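Local coordinates for protein GH61E (PDB 3EJA) that probably acts as a copper-dependent lytic polysaccharide monooxygenase that oxidatively cleaves glycosidic bonds in crystalline and amorphous polysaccharides, at residues Phe74-Val79 against Ala157-Thr162; Leu50-Thr53 against Thr57-Tyr60. All coordinates share one frame; numbering follows the deposited sequence.

Interaction 1 of 2, residues Phe74-Val79 against Ala157-Thr162; sequences FYMARV and AQLSVT. With SO4 (sulfate ion), chain G.
No flat group takes part where M76 meets L159 and V161; the flat group engaged here, the guanidinium of R78, instead receives a sulfate ion at its edge, near its own plane. The strand that carries both M76 and R78 belongs to the mixed sheet of a fibronectin type III-like β-sandwich, the core fold of family AA9. R78 NH1 donates to sulfate O2 over 2.9 Å, with an N-H...O angle of 147°. The ion probably comes from the crystallisation liquor, and the backbone N of D81 also binds it. R78 NH2 turns to D81 OD1 in a salt bridge and to the carbonyl of S129, so NH1 and NH2 each have partners.

The contact between the two segments is apolar and reaches over the intervening strand. Segments 74-79 and 157-162 lie on either side of strand 130-140, which keeps even their nearest CA atoms, those of M76 and A157, 9.4 Å apart. M76 covers part of that gap, and L159 and V161 reach back from the far strand to meet it: an extended chi2 carries SD away from the strand, and the bend at chi3 (81°) swings CE toward L159. The two side chains cross at about a right angle, with M76 CE 4.1 Å from L159 CD2. The same methyl, CE, lies 4.3 Å from V161 CG2.

Interaction 2 of 2, residues Leu50-Thr53 against Thr57-Tyr60; sequences LNTT and TVTY. With NAG (2-acetamido-2-deoxy-beta-D-glucopyranose), chain E.
V58 faces L50 and T52 across a β-arch, in which a three-residue turn joins two strands that pack through side chains and share no hydrogen bond. The bond to CB is directed toward segment 50-53, and there the valine forks into two methyls. CG1, anti to the backbone N (chi1 167°), meets the leucine tip to tip, 3.8 Å from L50 CD2. CG2 sits between the two residues, near L50 CD2 and also 3.9 Å from T52 OG1 and 4.0 Å from T52 CG2.

Beside these methyl contacts, a water molecule bridges the strands: it stands 3.0 Å from T52 OG1 and donates to T57 O at 2.7 Å. T52 OG1 is also hydrogen-bonded to S56 OG in the turn, tying the hydroxyl directly to the connection and, through the water, to the facing strand. Strand alternation turns N51 the other way, where its ND2 is bonded covalently to C1 of an N-acetylglucosamine at 1.4 Å; N51-T52-T53 fits the N-glycosylation sequon.

Strand 50-53 borders the mixed sheet next to strand 151-162, whereas 57-63 is central in the three-stranded sheet, between 3-7 and 118-122. V7 of strand 3-7 packs on both L50 and V58, and L134 of strand 130-140 also touches V58.

In the fold
Along the chain the two contacts come in series: the arch of interaction 2 closes at Y60, and interaction 1 opens at F74 on the next strand. Their centres are about 9 Å apart, and strands 50-53 and 151-162, neighbours in the mixed sheet, join them directly. L50 N lies 2.8 Å from Q158 O, and L50 O lies 2.9 Å from S160 N, both probable hydrogen bonds. Interaction 1 works within this one sheet, across strand 130-140; interaction 2 connects it to the three-stranded sheet. Together they illustrate packing along and between the layers of a β-sandwich. Y153, a ligand of the magnesium ion in this structure, lies near the start of strand 151-162, away from both contacts.

Interaction 1 of 2, residues Phe74-Val79 against Ala157-Thr162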
ATOM      1  N   PHE A  74      -2.324   1.839  -2.976  1.00 10.62           N
ATOM      2  CA  PHE A  74      -0.871   1.894  -3.188  1.00 10.53           C
ATOM      3  C   PHE A  74      -0.360   3.316  -2.973  1.00 10.44           C
ATOM      4  O   PHE A  74      -1.004   4.278  -3.391  1.00 10.44           O
ATOM      5  CB  PHE A  74      -0.483   1.384  -4.592  1.00 10.50           C
ATOM      6  CG  PHE A  74      -0.779  -0.077  -4.801  1.00 10.67           C
ATOM      7  CD1 PHE A  74       0.115  -1.052  -4.364  1.00  9.89           C
ATOM      8  CD2 PHE A  74      -1.973  -0.477  -5.406  1.00 10.56           C
ATOM      9  CE1 PHE A  74      -0.160  -2.410  -4.535  1.00 10.18           C
ATOM     10  CE2 PHE A  74      -2.266  -1.829  -5.572  1.00 10.64           C
ATOM     11  CZ  PHE A  74      -1.361  -2.801  -5.138  1.00 10.89           C
ATOM     12  N   TYR A  75       0.789   3.433  -2.308  1.00 10.51           N
ATOM     13  CA  TYR A  75       1.446   4.718  -2.110  1.00 10.71           C
ATOM     14  C   TYR A  75       2.889   4.643  -2.610  1.00 10.94           C
ATOM     15  O   TYR A  75       3.455   3.562  -2.740  1.00 11.30           O
ATOM     16  CB  TYR A  75       1.491   5.092  -0.628  1.00 10.57           C
ATOM     17  CG  TYR A  75       0.173   5.368   0.074  1.00 10.41           C
ATOM     18  CD1 TYR A  75      -0.729   4.332   0.373  1.00 10.41           C
ATOM     19  CD2 TYR A  75      -0.135   6.655   0.503  1.00 10.53           C
ATOM     20  CE1 TYR A  75      -1.934   4.590   1.069  1.00 10.28           C
ATOM     21  CE2 TYR A  75      -1.327   6.929   1.192  1.00 10.85           C
ATOM     22  CZ  TYR A  75      -2.214   5.900   1.473  1.00 10.52           C
ATOM     23  OH  TYR A  75      -3.363   6.200   2.166  1.00 11.12           O
ATOM     24  N   MET A  76       3.478   5.802  -2.881  1.00 11.33           N
ATOM     25  CA  MET A  76       4.886   5.898  -3.256  1.00 11.75           C
ATOM     26  C   MET A  76       5.592   6.988  -2.446  1.00 11.68           C
ATOM     27  O   MET A  76       4.948   7.915  -1.957  1.00 11.31           O
ATOM     28  CB  MET A  76       5.025   6.195  -4.752  1.00 11.62           C
ATOM     29  CG  MET A  76       4.565   5.056  -5.666  1.00 12.12           C
ATOM     30  SD  MET A  76       4.648   5.509  -7.406  1.00 12.96           S
ATOM     31  CE  MET A  76       6.409   5.251  -7.725  1.00 13.23           C
ATOM     32  N   ALA A  77       6.909   6.855  -2.315  1.00 11.96           N
ATOM     33  CA  ALA A  77       7.757   7.867  -1.682  1.00 12.63           C
ATOM     34  C   ALA A  77       9.105   7.917  -2.392  1.00 13.19           C
ATOM     35  O   ALA A  77       9.726   6.874  -2.636  1.00 12.31           O
ATOM     36  CB  ALA A  77       7.947   7.564  -0.198  1.00 12.50           C
ATOM     37  N   ARG A  78       9.559   9.133  -2.701  1.00 14.01           N
ATOM     38  CA  ARG A  78      10.782   9.339  -3.466  1.00 15.25           C
ATOM     39  C   ARG A  78      12.033   9.448  -2.592  1.00 15.77           C
ATOM     40  O   ARG A  78      12.094  10.275  -1.685  1.00 15.38           O
ATOM     41  CB  ARG A  78      10.665  10.593  -4.340  1.00 14.98           C
ATOM     42  CG  ARG A  78      11.803  10.700  -5.341  1.00 16.47           C
ATOM     43  CD  ARG A  78      11.634  11.890  -6.271  1.00 18.11           C
ATOM     44  NE  ARG A  78      12.729  11.915  -7.242  1.00 21.17           N
ATOM     45  CZ  ARG A  78      13.931  12.449  -7.021  1.00 22.00           C
ATOM     46  NH1 ARG A  78      14.220  13.024  -5.854  1.00 21.63           N
ATOM     47  NH2 ARG A  78      14.849  12.410  -7.980  1.00 21.98           N
ATOM     48  N   VAL A  79      13.016   8.592  -2.873  1.00 16.58           N
ATOM     49  CA  VAL A  79      14.341   8.666  -2.257  1.00 17.67           C
ATOM     50  C   VAL A  79      15.033   9.938  -2.774  1.00 19.10           C
ATOM     51  O   VAL A  79      15.065  10.167  -3.983  1.00 18.68           O
ATOM     52  CB  VAL A  79      15.200   7.430  -2.645  1.00 17.23           C
ATOM     53  CG1 VAL A  79      16.565   7.458  -1.949  1.00 16.82           C
ATOM     54  CG2 VAL A  79      14.460   6.115  -2.343  1.00 16.81           C
ATOM     55  N   ALA A 157       7.964  -2.234  -2.039  1.00 11.80           N
ATOM     56  CA  ALA A 157       8.875  -2.626  -3.113  1.00 12.67           C
ATOM     57  C   ALA A 157       9.853  -1.494  -3.407  1.00 13.18           C
ATOM     58  O   ALA A 157       9.537  -0.322  -3.179  1.00 13.21           O
ATOM     59  CB  ALA A 157       8.093  -2.988  -4.375  1.00 12.52           C
ATOM     60  N   GLN A 158      11.035  -1.863  -3.911  1.00 13.45           N
ATOM     61  CA  GLN A 158      12.076  -0.894  -4.280  1.00 14.22           C
ATOM     62  C   GLN A 158      12.092  -0.699  -5.796  1.00 14.46           C
ATOM     63  O   GLN A 158      12.262  -1.663  -6.552  1.00 14.33           O
ATOM     64  CB  GLN A 158      13.443  -1.354  -3.760  1.00 14.15           C
ATOM     65  CG  GLN A 158      13.464  -1.511  -2.224  1.00 14.36           C
ATOM     66  CD  GLN A 158      14.785  -2.003  -1.631  1.00 14.47           C
ATOM     67  OE1 GLN A 158      14.974  -1.934  -0.412  1.00 14.17           O
ATOM     68  NE2 GLN A 158      15.694  -2.500  -2.471  1.00 14.39           N
ATOM     69  N   LEU A 159      11.888   0.548  -6.216  1.00 14.80           N
ATOM     70  CA  LEU A 159      11.761   0.922  -7.630  1.00 15.71           C
ATOM     71  C   LEU A 159      12.833   1.920  -8.069  1.00 16.39           C
ATOM     72  O   LEU A 159      13.265   2.772  -7.285  1.00 16.11           O
ATOM     73  CB  LEU A 159      10.376   1.544  -7.883  1.00 15.14           C
ATOM     74  CG  LEU A 159       9.197   0.655  -8.312  1.00 16.23           C
ATOM     75  CD1 LEU A 159       9.068  -0.591  -7.457  1.00 14.98           C
ATOM     76  CD2 LEU A 159       7.876   1.447  -8.336  1.00 15.20           C
ATOM     77  N   SER A 160      13.247   1.797  -9.328  1.00 17.23           N
ATOM     78  CA  SER A 160      13.979   2.849 -10.015  1.00 18.09           C
ATOM     79  C   SER A 160      13.121   3.344 -11.175  1.00 18.54           C
ATOM     80  O   SER A 160      12.916   2.620 -12.153  1.00 18.68           O
ATOM     81  CB  SER A 160      15.331   2.335 -10.521  1.00 18.24           C
ATOM     82  OG  SER A 160      16.005   3.349 -11.233  1.00 18.74           O
ATOM     83  N   VAL A 161      12.618   4.571 -11.048  1.00 19.13           N
ATOM     84  CA  VAL A 161      11.720   5.174 -12.027  1.00 19.87           C
ATOM     85  C   VAL A 161      12.486   6.125 -12.952  1.00 20.70           C
ATOM     86  O   VAL A 161      13.178   7.034 -12.490  1.00 20.42           O
ATOM     87  CB  VAL A 161      10.543   5.918 -11.334  1.00 19.60           C
ATOM     88  CG1 VAL A 161       9.640   6.611 -12.357  1.00 19.27           C
ATOM     89  CG2 VAL A 161       9.734   4.948 -10.474  1.00 19.44           C
ATOM     90  N   THR A 162      12.363   5.896 -14.257  1.00 21.69           N
ATOM     91  CA  THR A 162      13.007   6.745 -15.257  1.00 22.96           C
ATOM     92  C   THR A 162      11.960   7.390 -16.162  1.00 23.67           C
ATOM     93  O   THR A 162      10.806   6.969 -16.183  1.00 23.83           O
ATOM     94  CB  THR A 162      14.021   5.948 -16.118  1.00 22.68           C
ATOM     95  OG1 THR A 162      13.347   4.866 -16.771  1.00 22.44           O
ATOM     96  CG2 THR A 162      15.141   5.381 -15.247  1.00 22.74           C
TER
HETATM   97  S   SO4 G4849      15.854  15.750  -3.725  1.00 55.83           S
HETATM   98  O1  SO4 G4849      14.838  15.274  -2.789  1.00 56.05           O
HETATM   99  O2  SO4 G4849      16.305  14.653  -4.574  1.00 55.36           O
HETATM  100  O3  SO4 G4849      15.266  16.799  -4.556  1.00 56.26           O
HETATM  101  O4  SO4 G4849      16.991  16.285  -2.980  1.00 55.77           O

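Interaction 2 of 2, residues Leu50-Thr53 against Thr57-Tyr60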
ATOM      1  N   LEU A  50      13.518  -2.927  -8.754  1.00 18.88           N
ATOM      2  CA  LEU A  50      12.772  -3.066 -10.001  1.00 19.70           C
ATOM      3  C   LEU A  50      12.872  -1.797 -10.850  1.00 20.25           C
ATOM      4  O   LEU A  50      12.434  -0.725 -10.433  1.00 19.89           O
ATOM      5  CB  LEU A  50      11.296  -3.405  -9.729  1.00 19.64           C
ATOM      6  CG  LEU A  50      10.310  -3.423 -10.910  1.00 19.92           C
ATOM      7  CD1 LEU A  50      10.591  -4.577 -11.869  1.00 20.08           C
ATOM      8  CD2 LEU A  50       8.863  -3.488 -10.433  1.00 19.39           C
ATOM      9  N   ASN A  51      13.441  -1.931 -12.044  1.00 21.25           N
ATOM     10  CA  ASN A  51      13.472  -0.832 -13.007  1.00 22.50           C
ATOM     11  C   ASN A  51      12.135  -0.701 -13.716  1.00 22.12           C
ATOM     12  O   ASN A  51      11.590  -1.686 -14.218  1.00 21.82           O
ATOM     13  CB  ASN A  51      14.572  -1.041 -14.054  1.00 23.29           C
ATOM     14  CG  ASN A  51      15.968  -1.047 -13.455  1.00 26.81           C
ATOM     15  OD1 ASN A  51      16.178  -0.635 -12.307  1.00 27.69           O
ATOM     16  ND2 ASN A  51      16.940  -1.516 -14.246  1.00 32.08           N
ATOM     17  N   THR A  52      11.613   0.518 -13.751  1.00 22.01           N
ATOM     18  CA  THR A  52      10.365   0.799 -14.444  1.00 22.03           C
ATOM     19  C   THR A  52      10.343   2.258 -14.906  1.00 22.19           C
ATOM     20  O   THR A  52      11.130   3.073 -14.435  1.00 22.30           O
ATOM     21  CB  THR A  52       9.131   0.449 -13.565  1.00 22.09           C
ATOM     22  OG1 THR A  52       7.978   0.270 -14.399  1.00 21.91           O
ATOM     23  CG2 THR A  52       8.870   1.527 -12.497  1.00 21.31           C
ATOM     24  N   THR A  53       9.462   2.580 -15.843  1.00 22.41           N
ATOM     25  CA  THR A  53       9.369   3.949 -16.338  1.00 22.73           C
ATOM     26  C   THR A  53       8.125   4.622 -15.789  1.00 22.67           C
ATOM     27  O   THR A  53       7.126   3.954 -15.507  1.00 22.53           O
ATOM     28  CB  THR A  53       9.342   4.014 -17.885  1.00 23.01           C
ATOM     29  OG1 THR A  53       8.140   3.401 -18.374  1.00 23.49           O
ATOM     30  CG2 THR A  53      10.568   3.309 -18.476  1.00 23.07           C
ATOM     31  N   THR A  57       3.014   0.358 -15.844  1.00 20.59           N
ATOM     32  CA  THR A  57       2.280  -0.361 -14.813  1.00 19.85           C
ATOM     33  C   THR A  57       3.201  -1.351 -14.111  1.00 18.81           C
ATOM     34  O   THR A  57       3.913  -2.111 -14.759  1.00 18.85           O
ATOM     35  CB  THR A  57       1.068  -1.107 -15.421  1.00 20.11           C
ATOM     36  OG1 THR A  57       0.167  -0.157 -15.999  1.00 20.73           O
ATOM     37  CG2 THR A  57       0.333  -1.921 -14.363  1.00 20.28           C
ATOM     38  N   VAL A  58       3.202  -1.321 -12.781  1.00 17.38           N
ATOM     39  CA  VAL A  58       3.893  -2.341 -12.004  1.00 16.46           C
ATOM     40  C   VAL A  58       2.847  -3.332 -11.488  1.00 16.03           C
ATOM     41  O   VAL A  58       1.794  -2.929 -10.999  1.00 15.77           O
ATOM     42  CB  VAL A  58       4.704  -1.726 -10.828  1.00 16.28           C
ATOM     43  CG1 VAL A  58       5.160  -2.812  -9.853  1.00 15.48           C
ATOM     44  CG2 VAL A  58       5.903  -0.930 -11.355  1.00 16.18           C
ATOM     45  N   THR A  59       3.130  -4.626 -11.624  1.00 15.18           N
ATOM     46  CA  THR A  59       2.245  -5.651 -11.080  1.00 14.71           C
ATOM     47  C   THR A  59       2.682  -5.985  -9.660  1.00 14.14           C
ATOM     48  O   THR A  59       3.828  -6.396  -9.438  1.00 13.99           O
ATOM     49  CB  THR A  59       2.234  -6.921 -11.972  1.00 14.55           C
ATOM     50  OG1 THR A  59       1.697  -6.582 -13.259  1.00 14.82           O
ATOM     51  CG2 THR A  59       1.384  -8.018 -11.350  1.00 15.33           C
ATOM     52  N   TYR A  60       1.785  -5.780  -8.696  1.00 13.51           N
ATOM     53  CA  TYR A  60       2.056  -6.182  -7.318  1.00 13.14           C
ATOM     54  C   TYR A  60       1.249  -7.438  -7.025  1.00 13.37           C
ATOM     55  O   TYR A  60       0.037  -7.488  -7.291  1.00 13.09           O
ATOM     56  CB  TYR A  60       1.709  -5.059  -6.326  1.00 12.72           C
ATOM     57  CG  TYR A  60       2.745  -4.829  -5.218  1.00 12.46           C
ATOM     58  CD1 TYR A  60       3.145  -5.863  -4.373  1.00 10.89           C
ATOM     59  CD2 TYR A  60       3.301  -3.561  -5.016  1.00 12.01           C
ATOM     60  CE1 TYR A  60       4.085  -5.648  -3.354  1.00 11.50           C
ATOM     61  CE2 TYR A  60       4.251  -3.331  -4.001  1.00 11.93           C
ATOM     62  CZ  TYR A  60       4.624  -4.376  -3.170  1.00 11.79           C
ATOM     63  OH  TYR A  60       5.541  -4.148  -2.169  1.00 12.31           O
TER
HETATM   64  C1  NAG E 601      18.245  -1.414 -13.642  1.00 31.11           C
HETATM   65  C2  NAG E 601      19.058  -2.456 -14.411  1.00 31.86           C
HETATM   66  C3  NAG E 601      20.546  -2.385 -14.071  1.00 31.44           C
HETATM   67  C4  NAG E 601      21.058  -0.946 -14.119  1.00 31.05           C
HETATM   68  C5  NAG E 601      20.136  -0.053 -13.278  1.00 31.46           C
HETATM   69  C6  NAG E 601      20.580   1.410 -13.188  1.00 31.92           C
HETATM   70  C7  NAG E 601      17.820  -4.459 -15.006  1.00 33.53           C
HETATM   71  C8  NAG E 601      17.289  -5.786 -14.540  1.00 33.50           C
HETATM   72  N2  NAG E 601      18.557  -3.789 -14.128  1.00 32.30           N
HETATM   73  O3  NAG E 601      21.264  -3.197 -14.972  1.00 32.02           O
HETATM   74  O4  NAG E 601      22.376  -0.927 -13.619  1.00 29.74           O
HETATM   75  O5  NAG E 601      18.826  -0.134 -13.812  1.00 30.76           O
HETATM   76  O6  NAG E 601      19.988   2.010 -12.050  1.00 33.19           O
HETATM   77  O7  NAG E 601      17.574  -4.036 -16.137  1.00 33.45           O
HETATM   78  O   HOH W   1       6.596  -2.395 -14.769  1.00 14.92           O